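PDB 2OF3: ZYG-9 from Caenorhabditis elegans, which organizes microtubules and spindle poles during mitosis and meiosis in the one-cell embryo and is needed to place the oocyte nucleus in its default position. Local coordinates for residues E98-P101 against A102-I105; Y136-L139 against K140-E143; A144-N147 against M148-S151; D154-N157 against V158-V162. All blocks are in the same frame, centred on the assembly; numbering follows the deposited sequence. Where two conformers were deposited one is given.

Contact 1 (E98-P101 against A102-I105); sequences ETNP and AALI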
loop_
_atom_site.group_PDB
_atom_site.type_symbol
_atom_site.label_atom_id
_atom_site.label_comp_id
_atom_site.label_asym_id
_atom_site.label_seq_id
_atom_site.Cartn_x
_atom_site.Cartn_y
_atom_site.Cartn_z
ATOM N N GLU A 98 -6.133 11.416 -9.273
ATOM C CA GLU A 98 -6.388 12.831 -9.323
ATOM C C GLU A 98 -5.377 13.637 -8.505
ATOM O O GLU A 98 -4.775 13.140 -7.555
ATOM C CB GLU A 98 -7.781 13.021 -8.793
ATOM C CG GLU A 98 -8.725 12.366 -9.750
ATOM C CD GLU A 98 -10.021 11.948 -9.133
ATOM O OE1 GLU A 98 -10.274 12.291 -7.945
ATOM O OE2 GLU A 98 -10.779 11.254 -9.859
ATOM N N THR A 99 -5.170 14.889 -8.880
ATOM C CA THR A 99 -4.319 15.792 -8.092
ATOM C C THR A 99 -5.281 16.785 -7.449
ATOM O O THR A 99 -5.936 17.587 -8.134
ATOM C CB THR A 99 -3.335 16.568 -8.979
ATOM O OG1 THR A 99 -4.101 17.428 -9.842
ATOM C CG2 THR A 99 -2.476 15.612 -9.856
ATOM N N ASN A 100 -5.412 16.685 -6.137
ATOM C CA ASN A 100 -6.298 17.523 -5.380
ATOM C C ASN A 100 -5.954 17.157 -3.954
ATOM O O ASN A 100 -6.436 16.152 -3.441
ATOM C CB ASN A 100 -7.765 17.234 -5.718
ATOM C CG ASN A 100 -8.739 17.796 -4.682
ATOM O OD1 ASN A 100 -8.379 18.551 -3.768
ATOM N ND2 ASN A 100 -9.987 17.389 -4.803
ATOM N N PRO A 101 -5.052 17.933 -3.332
ATOM C CA PRO A 101 -4.546 17.672 -1.976
ATOM C C PRO A 101 -5.586 17.649 -0.864
ATOM O O PRO A 101 -5.438 16.901 0.099
ATOM C CB PRO A 101 -3.512 18.797 -1.738
ATOM C CG PRO A 101 -3.764 19.815 -2.809
ATOM C CD PRO A 101 -4.414 19.102 -3.969
ATOM N N ALA A 102 -6.629 18.461 -0.974
ATOM C CA ALA A 102 -7.679 18.458 0.057
ATOM C C ALA A 102 -8.446 17.132 0.103
ATOM O O ALA A 102 -8.672 16.551 1.191
ATOM C CB ALA A 102 -8.655 19.653 -0.138
ATOM N N ALA A 103 -8.858 16.671 -1.071
ATOM C CA ALA A 103 -9.481 15.368 -1.187
ATOM C C ALA A 103 -8.513 14.285 -0.723
ATOM O O ALA A 103 -8.895 13.431 0.059
ATOM C CB ALA A 103 -9.906 15.128 -2.570
ATOM N N LEU A 104 -7.238 14.360 -1.117
ATOM C CA LEU A 104 -6.275 13.301 -0.727
ATOM C C LEU A 104 -6.146 13.119 0.771
ATOM O O LEU A 104 -6.166 11.996 1.239
ATOM C CB LEU A 104 -4.892 13.473 -1.372
ATOM C CG LEU A 104 -3.930 12.293 -1.109
ATOM C CD1 LEU A 104 -4.393 10.938 -1.739
ATOM C CD2 LEU A 104 -2.532 12.616 -1.577
ATOM N N ILE A 105 -5.997 14.211 1.534
ATOM C CA ILE A 105 -5.990 14.128 2.993
ATOM C C ILE A 105 -7.166 13.320 3.542
ATOM O O ILE A 105 -6.977 12.478 4.442
ATOM C CB ILE A 105 -6.007 15.558 3.662
ATOM C CG1 ILE A 105 -4.658 16.236 3.491
ATOM C CG2 ILE A 105 -6.258 15.427 5.140
ATOM C CD1 ILE A 105 -4.746 17.848 3.379
#

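Contact 2 (Y136-L139 against K140-E143); sequences YLLL and KTGE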
loop_
_atom_site.group_PDB
_atom_site.type_symbol
_atom_site.label_atom_id
_atom_site.label_comp_id
_atom_site.label_asym_id
_atom_site.label_seq_id
_atom_site.Cartn_x
_atom_site.Cartn_y
_atom_site.Cartn_z
ATOM N N TYR A 136 -1.544 0.596 -5.446
ATOM C CA TYR A 136 -1.913 2.001 -5.730
ATOM C C TYR A 136 -1.587 2.908 -4.572
ATOM O O TYR A 136 -1.217 4.058 -4.793
ATOM C CB TYR A 136 -3.389 2.127 -6.062
ATOM C CG TYR A 136 -3.706 1.285 -7.257
ATOM C CD1 TYR A 136 -3.315 1.700 -8.528
ATOM C CD2 TYR A 136 -4.340 0.038 -7.100
ATOM C CE1 TYR A 136 -3.556 0.885 -9.671
ATOM C CE2 TYR A 136 -4.591 -0.816 -8.231
ATOM C CZ TYR A 136 -4.194 -0.356 -9.487
ATOM O OH TYR A 136 -4.434 -1.150 -10.561
ATOM N N LEU A 137 -1.732 2.413 -3.339
ATOM C CA LEU A 137 -1.357 3.214 -2.158
ATOM C C LEU A 137 0.118 3.551 -2.227
ATOM O O LEU A 137 0.520 4.671 -1.824
ATOM C CB LEU A 137 -1.653 2.485 -0.850
ATOM C CG LEU A 137 -1.187 3.171 0.442
ATOM C CD1 LEU A 137 -2.123 4.350 0.821
ATOM C CD2 LEU A 137 -1.165 2.127 1.505
ATOM N N LEU A 138 0.925 2.611 -2.726
ATOM C CA LEU A 138 2.369 2.842 -2.855
ATOM C C LEU A 138 2.749 3.942 -3.842
ATOM O O LEU A 138 3.822 4.567 -3.700
ATOM C CB LEU A 138 3.133 1.524 -3.123
ATOM C CG LEU A 138 3.067 0.513 -1.996
ATOM C CD1 LEU A 138 3.788 -0.738 -2.436
ATOM C CD2 LEU A 138 3.644 1.046 -0.700
ATOM N N LEU A 139 1.885 4.245 -4.803
ATOM C CA LEU A 139 2.097 5.408 -5.640
ATOM C C LEU A 139 2.200 6.720 -4.823
ATOM O O LEU A 139 2.972 7.630 -5.170
ATOM C CB LEU A 139 0.984 5.561 -6.693
ATOM C CG LEU A 139 0.842 4.433 -7.733
ATOM C CD1 LEU A 139 -0.436 4.657 -8.633
ATOM C CD2 LEU A 139 2.135 4.281 -8.577
ATOM N N LYS A 140 1.438 6.801 -3.733
ATOM C CA LYS A 140 1.270 8.014 -2.988
ATOM C C LYS A 140 2.420 8.188 -2.033
ATOM O O LYS A 140 2.578 9.284 -1.429
ATOM C CB LYS A 140 -0.048 7.929 -2.203
ATOM C CG LYS A 140 -1.284 7.897 -3.119
ATOM C CD LYS A 140 -1.509 9.185 -3.875
ATOM C CE LYS A 140 -1.031 9.014 -5.308
ATOM N NZ LYS A 140 -1.056 10.339 -6.006
ATOM N N THR A 141 3.235 7.134 -1.866
ATOM C CA THR A 141 4.550 7.301 -1.213
ATOM C C THR A 141 5.441 8.281 -1.976
ATOM O O THR A 141 6.391 8.811 -1.406
ATOM C CB THR A 141 5.339 5.974 -0.958
ATOM O OG1 THR A 141 5.774 5.395 -2.201
ATOM C CG2 THR A 141 4.497 4.981 -0.159
ATOM N N GLY A 142 5.144 8.557 -3.241
ATOM C CA GLY A 142 5.927 9.534 -3.972
ATOM C C GLY A 142 5.358 10.943 -3.915
ATOM O O GLY A 142 5.686 11.762 -4.755
ATOM N N GLU A 143 4.472 11.206 -2.963
ATOM C CA GLU A 143 3.895 12.533 -2.778
ATOM C C GLU A 143 5.020 13.549 -2.380
ATOM O O GLU A 143 5.935 13.201 -1.643
ATOM C CB GLU A 143 2.781 12.497 -1.719
ATOM C CG GLU A 143 1.441 11.972 -2.267
ATOM C CD GLU A 143 0.883 12.917 -3.283
ATOM O OE1 GLU A 143 0.921 14.123 -2.994
ATOM O OE2 GLU A 143 0.446 12.497 -4.379
#

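Contact 3 (A144-N147 against M148-S151); sequences AKDN and MRTS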
loop_
_atom_site.group_PDB
_atom_site.type_symbol
_atom_site.label_atom_id
_atom_site.label_comp_id
_atom_site.label_asym_id
_atom_site.label_seq_id
_atom_site.Cartn_x
_atom_site.Cartn_y
_atom_site.Cartn_z
ATOM N N ALA A 144 4.922 14.784 -2.877
ATOM C CA ALA A 144 5.978 15.769 -2.719
ATOM C C ALA A 144 6.008 16.363 -1.316
ATOM O O ALA A 144 7.065 16.820 -0.869
ATOM C CB ALA A 144 5.849 16.848 -3.776
ATOM N N LYS A 145 4.869 16.317 -0.617
ATOM C CA LYS A 145 4.773 16.852 0.737
ATOM C C LYS A 145 5.102 15.821 1.780
ATOM O O LYS A 145 4.575 14.696 1.776
ATOM C CB LYS A 145 3.374 17.412 0.991
ATOM C CG LYS A 145 3.201 18.838 0.499
ATOM C CD LYS A 145 1.742 19.284 0.649
ATOM C CE LYS A 145 1.345 19.502 2.128
ATOM N NZ LYS A 145 0.577 18.316 2.706
ATOM N N ASP A 146 5.960 16.205 2.710
ATOM C CA ASP A 146 6.420 15.290 3.755
ATOM C C ASP A 146 5.308 14.721 4.687
ATOM O O ASP A 146 5.346 13.537 5.096
ATOM C CB ASP A 146 7.491 16.005 4.563
ATOM C CG ASP A 146 7.976 15.201 5.680
ATOM O OD1 ASP A 146 8.846 14.355 5.437
ATOM O OD2 ASP A 146 7.463 15.400 6.797
ATOM N N ASN A 147 4.337 15.561 5.022
ATOM C CA ASN A 147 3.199 15.130 5.841
ATOM C C ASN A 147 2.316 14.112 5.112
ATOM O O ASN A 147 1.729 13.244 5.741
ATOM C CB ASN A 147 2.362 16.343 6.301
ATOM C CG ASN A 147 2.644 16.737 7.742
ATOM O OD1 ASN A 147 2.966 15.886 8.589
ATOM N ND2 ASN A 147 2.506 18.029 8.038
ATOM N N MET A 148 2.227 14.240 3.791
ATOM C CA MET A 148 1.479 13.315 2.985
ATOM C C MET A 148 2.177 11.944 2.922
ATOM O O MET A 148 1.503 10.902 3.082
ATOM C CB MET A 148 1.144 13.895 1.633
ATOM C CG MET A 148 0.041 14.983 1.802
ATOM S SD MET A 148 -1.613 14.220 1.951
ATOM C CE MET A 148 -1.721 14.022 0.227
ATOM N N ARG A 149 3.502 11.940 2.761
ATOM C CA ARG A 149 4.269 10.691 2.813
ATOM C C ARG A 149 4.137 10.046 4.164
ATOM O O ARG A 149 4.101 8.844 4.262
ATOM C CB ARG A 149 5.749 10.915 2.476
ATOM C CG ARG A 149 5.968 11.374 1.064
ATOM C CD ARG A 149 7.436 11.362 0.683
ATOM N NE ARG A 149 8.252 12.290 1.484
ATOM C CZ ARG A 149 8.482 13.572 1.195
ATOM N NH1 ARG A 149 7.930 14.196 0.127
ATOM N NH2 ARG A 149 9.260 14.257 2.018
ATOM N N THR A 150 4.055 10.840 5.228
ATOM C CA THR A 150 3.892 10.295 6.553
ATOM C C THR A 150 2.561 9.569 6.763
ATOM O O THR A 150 2.487 8.528 7.422
ATOM C CB THR A 150 4.059 11.435 7.593
ATOM O OG1 THR A 150 5.419 11.867 7.507
ATOM C CG2 THR A 150 3.763 10.948 9.014
ATOM N N SER A 151 1.503 10.148 6.230
ATOM C CA SER A 151 0.146 9.616 6.384
ATOM C C SER A 151 0.042 8.300 5.634
ATOM O O SER A 151 -0.614 7.360 6.102
ATOM C CB SER A 151 -0.882 10.605 5.799
ATOM O OG SER A 151 -1.076 11.693 6.705
HETATM O O HOH W 1 5.182 14.677 8.716
HETATM O O HOH W 2 0.928 13.472 8.212
#

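Contact 4 (D154-N157 against V158-V162); sequences DIVN and VLSDV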
loop_
_atom_site.group_PDB
_atom_site.type_symbol
_atom_site.label_atom_id
_atom_site.label_comp_id
_atom_site.label_asym_id
_atom_site.label_seq_id
_atom_site.Cartn_x
_atom_site.Cartn_y
_atom_site.Cartn_z
ATOM N N ASP A 154 1.936 5.602 7.579
ATOM C CA ASP A 154 1.124 5.115 8.724
ATOM C C ASP A 154 0.102 4.079 8.275
ATOM O O ASP A 154 -0.141 3.100 9.004
ATOM C CB ASP A 154 0.368 6.245 9.437
ATOM C CG ASP A 154 1.301 7.255 10.122
ATOM O OD1 ASP A 154 2.431 6.853 10.554
ATOM O OD2 ASP A 154 0.904 8.449 10.211
ATOM N N ILE A 155 -0.493 4.270 7.098
ATOM C CA ILE A 155 -1.415 3.216 6.547
ATOM C C ILE A 155 -0.627 1.956 6.155
ATOM O O ILE A 155 -1.027 0.866 6.446
ATOM C CB ILE A 155 -2.269 3.729 5.327
ATOM C CG1 ILE A 155 -3.221 4.837 5.746
ATOM C CG2 ILE A 155 -3.045 2.575 4.604
ATOM C CD1 ILE A 155 -3.432 5.824 4.599
ATOM N N VAL A 156 0.531 2.111 5.532
ATOM C CA VAL A 156 1.379 0.968 5.218
ATOM C C VAL A 156 1.710 0.201 6.495
ATOM O O VAL A 156 1.748 -1.017 6.471
ATOM C CB VAL A 156 2.652 1.423 4.504
ATOM C CG1 VAL A 156 3.614 0.225 4.332
ATOM C CG2 VAL A 156 2.302 1.992 3.107
ATOM N N ASN A 157 2.011 0.886 7.601
ATOM C CA ASN A 157 2.396 0.222 8.873
ATOM C C ASN A 157 1.255 -0.619 9.458
ATOM O O ASN A 157 1.491 -1.708 10.010
ATOM C CB ASN A 157 2.875 1.258 9.931
ATOM C CG ASN A 157 4.265 1.823 9.629
ATOM O OD1 ASN A 157 5.022 1.281 8.797
ATOM N ND2 ASN A 157 4.615 2.939 10.309
ATOM N N VAL A 158 0.021 -0.158 9.319
ATOM C CA VAL A 158 -1.144 -1.008 9.709
ATOM C C VAL A 158 -1.300 -2.258 8.797
ATOM O O VAL A 158 -1.460 -3.389 9.283
ATOM C CB VAL A 158 -2.465 -0.174 9.737
ATOM C CG1 VAL A 158 -3.649 -1.023 10.156
ATOM C CG2 VAL A 158 -2.296 1.039 10.706
ATOM N N LEU A 159 -1.220 -2.068 7.485
ATOM C CA LEU A 159 -1.311 -3.171 6.552
ATOM C C LEU A 159 -0.206 -4.190 6.734
ATOM O O LEU A 159 -0.421 -5.370 6.517
ATOM C CB LEU A 159 -1.257 -2.644 5.103
ATOM C CG LEU A 159 -2.521 -1.969 4.592
ATOM C CD1 LEU A 159 -2.225 -1.081 3.365
ATOM C CD2 LEU A 159 -3.531 -3.058 4.258
ATOM N N SER A 160 0.996 -3.754 7.099
ATOM C CA SER A 160 2.114 -4.670 7.353
ATOM C C SER A 160 1.735 -5.590 8.496
ATOM O O SER A 160 2.141 -6.739 8.500
ATOM C CB SER A 160 3.389 -3.902 7.763
ATOM O OG SER A 160 3.878 -3.041 6.748
ATOM N N ASP A 161 0.999 -5.098 9.480
ATOM C CA ASP A 161 0.524 -5.953 10.565
ATOM C C ASP A 161 -0.518 -6.934 10.106
ATOM O O ASP A 161 -0.480 -8.058 10.534
ATOM C CB ASP A 161 -0.076 -5.158 11.728
ATOM C CG ASP A 161 0.990 -4.452 12.575
ATOM O OD1 ASP A 161 2.186 -4.866 12.546
ATOM O OD2 ASP A 161 0.629 -3.475 13.297
ATOM N N VAL A 162 -1.465 -6.502 9.275
ATOM C CA VAL A 162 -2.533 -7.359 8.758
ATOM C C VAL A 162 -1.982 -8.392 7.761
ATOM O O VAL A 162 -2.254 -9.623 7.898
ATOM C CB VAL A 162 -3.603 -6.508 8.033
ATOM C CG1 VAL A 162 -4.627 -7.392 7.392
ATOM C CG2 VAL A 162 -4.274 -5.533 9.008
HETATM O O HOH W 3 3.991 -2.396 11.208
#

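Contact 1 (E98-P101 against A102-I105)
N100 meets the residues that follow it with both its side chain and its carbonyl. Its CG is turned anti to the backbone N (chi1 164°), which carries the amide back over the start of the next helix. There OD1 is approached by two main-chain N-H groups, each in a weak hydrogen bond: A103 N at 3.3 Å from N100 OD1, pointing almost straight at it (178°), and A102 N at the same 3.3 Å from N100 OD1, but strongly bent (121°). The other end of the amide, N100 ND2, rests on the methyl of A103, 3.2 Å from its CB. This is an asparagine N-cap, with N100 placed immediately ahead of helix 101-120 of the all-helical TOG domain. An alanine here would remove the acceptor and is likely to leave the N-H groups of A102 and A103 without a capping partner. The carbonyl of N100 begins the regular helical bonding, since L104 N donates to N100 O at 3.0 Å with the donor in the carbonyl plane. P101, the first helical residue, lies in the first turn, where a main-chain N has no helix carbonyl one turn earlier to bond to, and its missing N-H therefore costs no helical bond. Its carbonyl continues the series: I105 N reaches P101 O at 3.1 Å. The aliphatic arm of I105 folds back over the same oxygen, with CG1 and CD1 each 3.5 Å from P101 O. The side chain of L104, in contrast, leads away from the cap to F96 and to K140 and E143.

Contact 2 (Y136-L139 against K140-E143)
The carbonyls of L137, L138 and L139 are met by the N-H groups of K140, T141 and G142 in turn, each three residues on, with all three donors above the carbonyl planes and G142 N 3.0 Å from L139 O. Among the side chains, T141 makes the tightest addition. With chi1 at 69° its OG1 stands between the backbone N and the carbonyl carbon, a crowded position that brings it to 2.6 Å from L138 O. The hydroxyl donates in the carbonyl plane, whereas T141 N comes to L138 O from above it, at 3.2 Å, so the two donors grip the oxygen from distinct directions. T141 CG2 lies alongside L138, 4.1 Å from its CD2. A valine in place of T141 would remove the hydroxyl and would probably leave L138 O with the bent, out-of-plane bond from the main-chain N-H as its remaining grip in this turn. K140 packs its CB 3.3 Å from L137 O, then bends at chi2 and chi3. The ammonium thereby reaches the carboxylate of E143, with NZ 3.1 Å from OE2 on its anti side in a salt bridge, and also donates to F96 O. Bonding from residue i+3 to residue i, repeated over successive residues, is the 3-10 pattern; here it accompanies the chain where it leaves helix 127-139 for the loop to the next helix of the TOG domain.

Contact 3 (A144-N147 against M148-S151)
R149 and D146 cross at about a right angle, the planes of guanidinium and carboxylate standing 74° apart. The salt bridge between them is therefore a single-point contact, D146 OD1 to R149 NH2 at 3.4 Å, and not a side-on pairing of two oxygens with two nitrogens. What turns the guanidinium this way is the bend of the arginine at chi3 (-63°), which lays one of its faces over D146 CA and the carbonyl carbon of K145. Near its plane NH1 meets main-chain oxygens: it makes a weak bond to A144 O at 2.9 Å and a further hydrogen bond to E143 O just before the segment. One cation thus ties together the carbonyls leading into the helix and the acid of its first turn. The like-charged R182 lies close to NH1, and E186 is touched by the same side chain.

T150 is oriented against the backbone. Its OG1 and its N-H reach D146 O from opposite faces of the carbonyl plane, at 2.9 Å for OG1 and 3.0 Å for N. A water bridges T150 OG1 and D146 OD2. K145 and M148 cross obliquely, with K145 NZ 3.5 Å from M148 CG, while the thioether end leads away to helix 101-120. All this is the start of helix 146-163: K145 occupies the N-cap position, its O accepts from R149 N at 3.1 Å, and the negative D146 follows in the first turn, where the helix dipole would probably favour it.

Contact 4 (D154-N157 against V158-V162)
I155 and L159 lie side by side one turn apart, pointing the same way, and form an i to i+4 apolar ridge on helix 146-163, one of the stacked helices of the TOG domain's alpha-solenoid. L159 CG is anti to the carbonyl carbon (chi1 -75°) and its chain is extended beyond (chi2 161°), which carries CD1 back along the helix to 3.9 Å from I155 CG2. The ridge faces helix 127-139, where both side chains meet L137. V158 turns differently: its CG2 is anti to the carbonyl carbon and drops to 3.4 Å from D154 O, the oxygen that also accepts from V158 N, while the side chain packs against V115 and R119 of helix 101-120. V156 also touches L137, and reaches V190 of helix 181-198 besides.

S160 faces helix 181-198 as well, through Y194. Its OG lies 3.0 Å from V156 O and is also hydrogen-bonded to Y194 OH. The main-chain bond from S160 N to V156 O, at 2.9 Å, is clear. Near N157 the helix bonding is slacker, D161 N being a weak 3.5 Å from N157 O. A water takes up the same oxygen, 2.9 Å from N157 O, and also makes a weak bond to D161 OD1.

How the contacts relate
The four contacts follow the chain through three helices. Contact 1, at the start of helix 101-120, sits about 13 Å from contact 2 and 12 Å from contact 3, centre to centre, and meets both: L104 CD1 is 4.0 Å from K140 CD, and I105 CG1 is 4.0 Å from M148 SD. Contact 2 runs directly into contact 3. Further down, L137 of contact 2 packs on contact 4, its CD2 3.9 Å from L159 CD1. Contacts 3 and 4 share helix 146-163, their centres about 16 Å apart, one on its exposed first turns and one on its largely buried second half. Contacts 1 and 4 do not touch; their nearest atoms are about 8 Å apart.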